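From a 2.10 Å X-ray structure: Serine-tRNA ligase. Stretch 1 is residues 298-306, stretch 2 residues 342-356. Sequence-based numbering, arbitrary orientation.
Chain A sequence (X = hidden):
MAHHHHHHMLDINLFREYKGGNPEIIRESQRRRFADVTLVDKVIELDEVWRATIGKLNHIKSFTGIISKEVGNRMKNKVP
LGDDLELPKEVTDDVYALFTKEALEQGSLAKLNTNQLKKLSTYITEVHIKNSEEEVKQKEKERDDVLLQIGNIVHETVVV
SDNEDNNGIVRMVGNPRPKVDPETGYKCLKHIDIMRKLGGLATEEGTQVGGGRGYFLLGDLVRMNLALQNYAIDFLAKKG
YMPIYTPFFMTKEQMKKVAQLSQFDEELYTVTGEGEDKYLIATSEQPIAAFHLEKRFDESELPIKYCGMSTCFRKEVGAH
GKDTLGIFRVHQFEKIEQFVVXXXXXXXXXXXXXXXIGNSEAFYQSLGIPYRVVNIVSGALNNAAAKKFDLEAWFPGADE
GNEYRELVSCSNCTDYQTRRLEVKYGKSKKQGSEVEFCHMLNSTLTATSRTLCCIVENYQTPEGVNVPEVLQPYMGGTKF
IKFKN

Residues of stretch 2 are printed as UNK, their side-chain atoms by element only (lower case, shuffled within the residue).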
# COMPACT_ATOMS: atom_id res chain seq x y z
N ASP A 298 16.46 -9.88 -35.19
CA ASP A 298 16.20 -9.97 -36.62
C ASP A 298 15.05 -10.92 -36.91
O ASP A 298 14.68 -11.77 -36.09
CB ASP A 298 17.43 -10.50 -37.36
CG ASP A 298 18.46 -9.44 -37.59
OD1 ASP A 298 18.07 -8.26 -37.76
OD2 ASP A 298 19.66 -9.78 -37.59
N GLU A 299 14.51 -10.79 -38.12
CA GLU A 299 13.48 -11.71 -38.58
C GLU A 299 13.95 -13.16 -38.46
O GLU A 299 13.17 -14.05 -38.10
CB GLU A 299 13.11 -11.40 -40.04
CG GLU A 299 11.94 -12.22 -40.56
CD GLU A 299 10.64 -11.80 -39.91
OE1 GLU A 299 10.53 -10.63 -39.51
OE2 GLU A 299 9.72 -12.64 -39.79
N SER A 300 15.23 -13.40 -38.75
CA SER A 300 15.78 -14.75 -38.68
C SER A 300 15.83 -15.29 -37.25
O SER A 300 15.92 -16.50 -37.07
CB SER A 300 17.18 -14.77 -39.28
OG SER A 300 18.11 -14.07 -38.45
N GLU A 301 15.77 -14.41 -36.24
CA GLU A 301 15.83 -14.79 -34.84
C GLU A 301 14.46 -14.86 -34.19
O GLU A 301 14.37 -15.00 -32.97
CB GLU A 301 16.70 -13.80 -34.06
CG GLU A 301 18.12 -13.69 -34.58
CD GLU A 301 18.86 -12.51 -33.99
OE1 GLU A 301 18.36 -11.37 -34.10
OE2 GLU A 301 19.96 -12.72 -33.43
N LEU A 302 13.39 -14.74 -34.96
CA LEU A 302 12.04 -14.72 -34.42
C LEU A 302 11.21 -15.79 -35.11
O LEU A 302 11.46 -16.13 -36.26
CB LEU A 302 11.40 -13.33 -34.62
CG LEU A 302 12.08 -12.18 -33.88
CD1 LEU A 302 11.73 -10.83 -34.49
CD2 LEU A 302 11.70 -12.19 -32.38
N PRO A 303 10.22 -16.36 -34.41
CA PRO A 303 9.78 -16.02 -33.05
C PRO A 303 10.60 -16.66 -31.93
O PRO A 303 11.34 -17.62 -32.15
CB PRO A 303 8.35 -16.56 -33.02
CG PRO A 303 8.41 -17.76 -33.92
CD PRO A 303 9.35 -17.37 -35.04
N ILE A 304 10.47 -16.10 -30.73
CA ILE A 304 11.10 -16.61 -29.52
C ILE A 304 10.00 -17.14 -28.62
O ILE A 304 9.12 -16.39 -28.20
CB ILE A 304 11.91 -15.52 -28.80
CG1 ILE A 304 12.98 -14.94 -29.72
CG2 ILE A 304 12.54 -16.08 -27.53
CD1 ILE A 304 13.65 -13.73 -29.14
N LYS A 305 10.05 -18.43 -28.31
CA LYS A 305 8.99 -19.09 -27.55
C LYS A 305 9.55 -19.60 -26.23
O LYS A 305 10.56 -20.31 -26.21
CB LYS A 305 8.39 -20.26 -28.34
CG LYS A 305 7.78 -19.90 -29.71
CD LYS A 305 7.25 -21.18 -30.38
CE LYS A 305 6.65 -20.91 -31.76
NZ LYS A 305 6.10 -22.16 -32.35
N TYR A 306 8.91 -19.21 -25.12
CA TYR A 306 9.34 -19.60 -23.78
C TYR A 306 8.21 -20.32 -23.06
O TYR A 306 7.03 -19.97 -23.21
CB TYR A 306 9.78 -18.40 -22.95
CG TYR A 306 11.18 -17.92 -23.27
CD1 TYR A 306 12.28 -18.70 -22.96
CD2 TYR A 306 11.39 -16.68 -23.87
CE1 TYR A 306 13.58 -18.27 -23.26
CE2 TYR A 306 12.69 -16.23 -24.14
CZ TYR A 306 13.77 -17.04 -23.84
OH TYR A 306 15.04 -16.62 -24.12
N UNK A 342 7.40 -12.05 -31.21
CA UNK A 342 7.28 -12.27 -32.66
C UNK A 342 7.72 -11.05 -33.45
O UNK A 342 7.84 -9.93 -32.94
c UNK A 342 5.85 -12.62 -33.10
o UNK A 342 5.07 -11.41 -33.13
c UNK A 342 5.21 -13.64 -32.16
N UNK A 343 7.92 -11.29 -34.75
CA UNK A 343 8.06 -10.21 -35.70
C UNK A 343 6.81 -9.33 -35.68
O UNK A 343 5.71 -9.81 -35.39
o UNK A 343 8.01 -9.81 -38.10
c UNK A 343 8.28 -10.78 -37.11
N UNK A 344 6.95 -8.04 -35.97
CA UNK A 344 5.77 -7.18 -36.12
C UNK A 344 5.15 -7.23 -37.51
O UNK A 344 4.18 -6.51 -37.74
c UNK A 344 6.34 -5.79 -35.81
c UNK A 344 7.73 -5.86 -36.37
c UNK A 344 8.21 -7.27 -36.09
N UNK A 345 5.67 -8.05 -38.41
CA UNK A 345 5.24 -8.07 -39.81
C UNK A 345 4.15 -9.12 -40.04
O UNK A 345 4.01 -10.09 -39.30
c UNK A 345 8.31 -5.04 -40.80
n UNK A 345 7.92 -3.69 -40.33
c UNK A 345 7.13 -5.99 -40.83
c UNK A 345 6.43 -8.38 -40.72
c UNK A 345 7.57 -7.41 -40.56
N UNK A 346 3.37 -8.89 -41.10
CA UNK A 346 2.55 -9.92 -41.76
C UNK A 346 1.62 -10.66 -40.80
O UNK A 346 1.43 -11.88 -40.91
o UNK A 346 3.82 -9.27 -44.15
c UNK A 346 4.27 -10.27 -43.56
c UNK A 346 3.43 -10.92 -42.49
o UNK A 346 5.40 -10.76 -43.80
N UNK A 347 0.99 -9.93 -39.87
CA UNK A 347 0.02 -10.50 -38.93
C UNK A 347 0.57 -11.72 -38.17
O UNK A 347 -0.21 -12.53 -37.65
c UNK A 347 -1.29 -10.89 -39.63
n UNK A 347 -2.87 -9.71 -41.04
o UNK A 347 -2.25 -8.76 -39.10
c UNK A 347 -2.18 -9.69 -39.90
N UNK A 348 1.90 -11.83 -38.04
CA UNK A 348 2.47 -12.98 -37.35
C UNK A 348 2.06 -13.03 -35.89
O UNK A 348 1.84 -14.12 -35.34
c UNK A 348 6.11 -14.10 -40.45
c UNK A 348 5.78 -13.32 -39.17
c UNK A 348 4.51 -13.84 -38.60
n UNK A 348 7.40 -13.66 -40.99
c UNK A 348 4.00 -12.97 -37.46
N UNK A 349 1.97 -11.88 -35.22
CA UNK A 349 1.60 -11.93 -33.81
C UNK A 349 0.16 -12.42 -33.65
O UNK A 349 -0.14 -13.15 -32.70
o UNK A 349 0.92 -9.58 -33.62
c UNK A 349 1.81 -10.58 -33.14
N UNK A 350 -0.73 -12.07 -34.60
CA UNK A 350 -2.10 -12.57 -34.58
C UNK A 350 -2.17 -14.06 -34.89
O UNK A 350 -2.99 -14.78 -34.32
c UNK A 350 -4.78 -9.87 -31.70
c UNK A 350 -3.44 -8.54 -33.70
c UNK A 350 -3.64 -9.93 -33.81
c UNK A 350 -4.32 -10.60 -32.78
c UNK A 350 -3.07 -10.34 -35.05
c UNK A 350 -4.56 -8.50 -31.61
c UNK A 350 -2.52 -9.23 -35.62
c UNK A 350 -2.98 -11.75 -35.55
n UNK A 350 -2.76 -8.13 -34.82
c UNK A 350 -3.90 -7.81 -32.60
N UNK A 351 -1.32 -14.54 -35.80
CA UNK A 351 -1.22 -15.98 -36.00
C UNK A 351 -0.69 -16.68 -34.75
O UNK A 351 -1.16 -17.77 -34.38
c UNK A 351 0.02 -15.82 -39.69
c UNK A 351 -0.34 -16.28 -37.22
o UNK A 351 -0.34 -15.34 -40.78
c UNK A 351 -0.95 -15.79 -38.52
o UNK A 351 1.15 -16.32 -39.52
N UNK A 352 0.27 -16.06 -34.06
CA UNK A 352 0.80 -16.67 -32.84
C UNK A 352 -0.25 -16.69 -31.73
O UNK A 352 -0.28 -17.63 -30.91
c UNK A 352 4.39 -17.94 -33.15
c UNK A 352 2.83 -16.58 -31.27
c UNK A 352 2.06 -15.92 -32.40
s UNK A 352 3.38 -18.25 -31.69
N UNK A 353 -1.10 -15.66 -31.66
CA UNK A 353 -2.21 -15.65 -30.72
C UNK A 353 -3.08 -16.90 -30.88
O UNK A 353 -3.38 -17.59 -29.90
c UNK A 353 -5.48 -14.72 -30.40
c UNK A 353 -3.03 -14.36 -30.94
c UNK A 353 -5.24 -13.41 -27.97
c UNK A 353 -4.14 -13.55 -28.81
c UNK A 353 -6.47 -13.92 -28.36
c UNK A 353 -6.59 -14.58 -29.57
c UNK A 353 -4.24 -14.22 -30.03
N UNK A 354 -3.47 -17.21 -32.12
CA UNK A 354 -4.26 -18.40 -32.39
C UNK A 354 -3.52 -19.67 -32.00
O UNK A 354 -4.12 -20.62 -31.48
o UNK A 354 -6.26 -16.77 -33.40
c UNK A 354 -4.64 -18.45 -33.88
c UNK A 354 -5.60 -17.34 -34.29
o UNK A 354 -5.71 -17.05 -35.49
N UNK A 355 -2.21 -19.72 -32.27
CA UNK A 355 -1.42 -20.90 -31.91
C UNK A 355 -1.39 -21.10 -30.39
O UNK A 355 -1.53 -22.23 -29.91
c UNK A 355 0.96 -21.87 -31.95
o UNK A 355 3.33 -21.86 -31.59
c UNK A 355 0.01 -20.76 -32.45
o UNK A 355 2.63 -21.46 -33.64
c UNK A 355 2.41 -21.72 -32.43
N UNK A 356 -1.25 -20.00 -29.63
CA UNK A 356 -1.10 -20.11 -28.18
C UNK A 356 -2.41 -20.51 -27.51
O UNK A 356 -2.41 -21.35 -26.61
s UNK A 356 1.37 -16.77 -27.80
c UNK A 356 0.86 -18.48 -28.07
c UNK A 356 1.52 -16.75 -26.01
c UNK A 356 -0.58 -18.78 -27.61
O HOH W 1 5.40 -20.97 -34.95

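Position 342 has two carbons and one oxygen, branched at CB. Its methyl carbon lies 4.4 Å from Pro303 CB. This is Thr342. Its OG1 donates a hydrogen bond to the backbone O of position 343, at 2.8 Å.

Position 343 has one carbon, then one oxygen. The oxygen is 3.0 Å from Glu299 OE1 and donates a hydrogen bond to it. This is Ser343. Its OG also accepts a bond from the backbone N of position 345, at 2.9 Å. Leu302 CD1 packs 3.8 Å from Ser343 N.

Position 344 has three carbons that close a ring onto the backbone N. This is Pro344. It makes no contact with stretch 1.

Position 345 has four carbons in a row ending in nitrogen: Lys345. Its CG comes 4.5 Å from Glu299 OE1, but the chain end leads away.

Position 346 has two carbons, the second carrying two oxygens: Asp346. It touches nothing on stretch 1.

Position 347 has two carbons, the second carrying one oxygen and one nitrogen: Asn347. It sits at the N-cap position, but its side chain makes no capping bond.

Position 348 again has four carbons in a row and a terminal nitrogen. That nitrogen is 2.8 Å from Glu299 OE2. This is Lys348, and the pair is a salt bridge.

Position 349 has one carbon and one oxygen: Ser349. Position 350 has one carbon, then fused five- and six-membered rings that hold eight carbons and one nitrogen: Trp350. Position 351 has three carbons, the third bearing two oxygens: Glu351. None of the three reaches stretch 1.

Position 352 is an unbranched chain of two carbons, sulfur and one carbon. The terminal carbon lies 4.1 Å from Pro303 CG and 4.0 Å from Lys305 CE. This is Met352.

Position 353 has one carbon and a six-carbon ring: Phe353. Position 354 has two carbons, the second with two oxygens: Asp354. Both are out of reach.

Position 355 has three carbons, the third carrying two oxygens. This is Glu355; its OE2, 2.9 Å from Lys305 NZ, forms a salt bridge with it. Water 1 accepts from Lys305 NZ at 2.9 Å and donates to Glu355 OE1 at 3.1 Å.

Position 356 has two carbons, sulfur and one carbon, unbranched: Met356. It makes no contact.

The contact combines two salt bridges with apolar packing. Glu299 uses one carboxylate oxygen for Ser343 and the other for Lys348. Farther along, the extended Lys305 side chain reaches Glu355. Leu302 and Pro303 pack against Thr342, and Pro303 also meets Met352. The two stretches together bury 366 Å².

Stretch 2, residues 342-356: TSPKDNKSWEMFDEM
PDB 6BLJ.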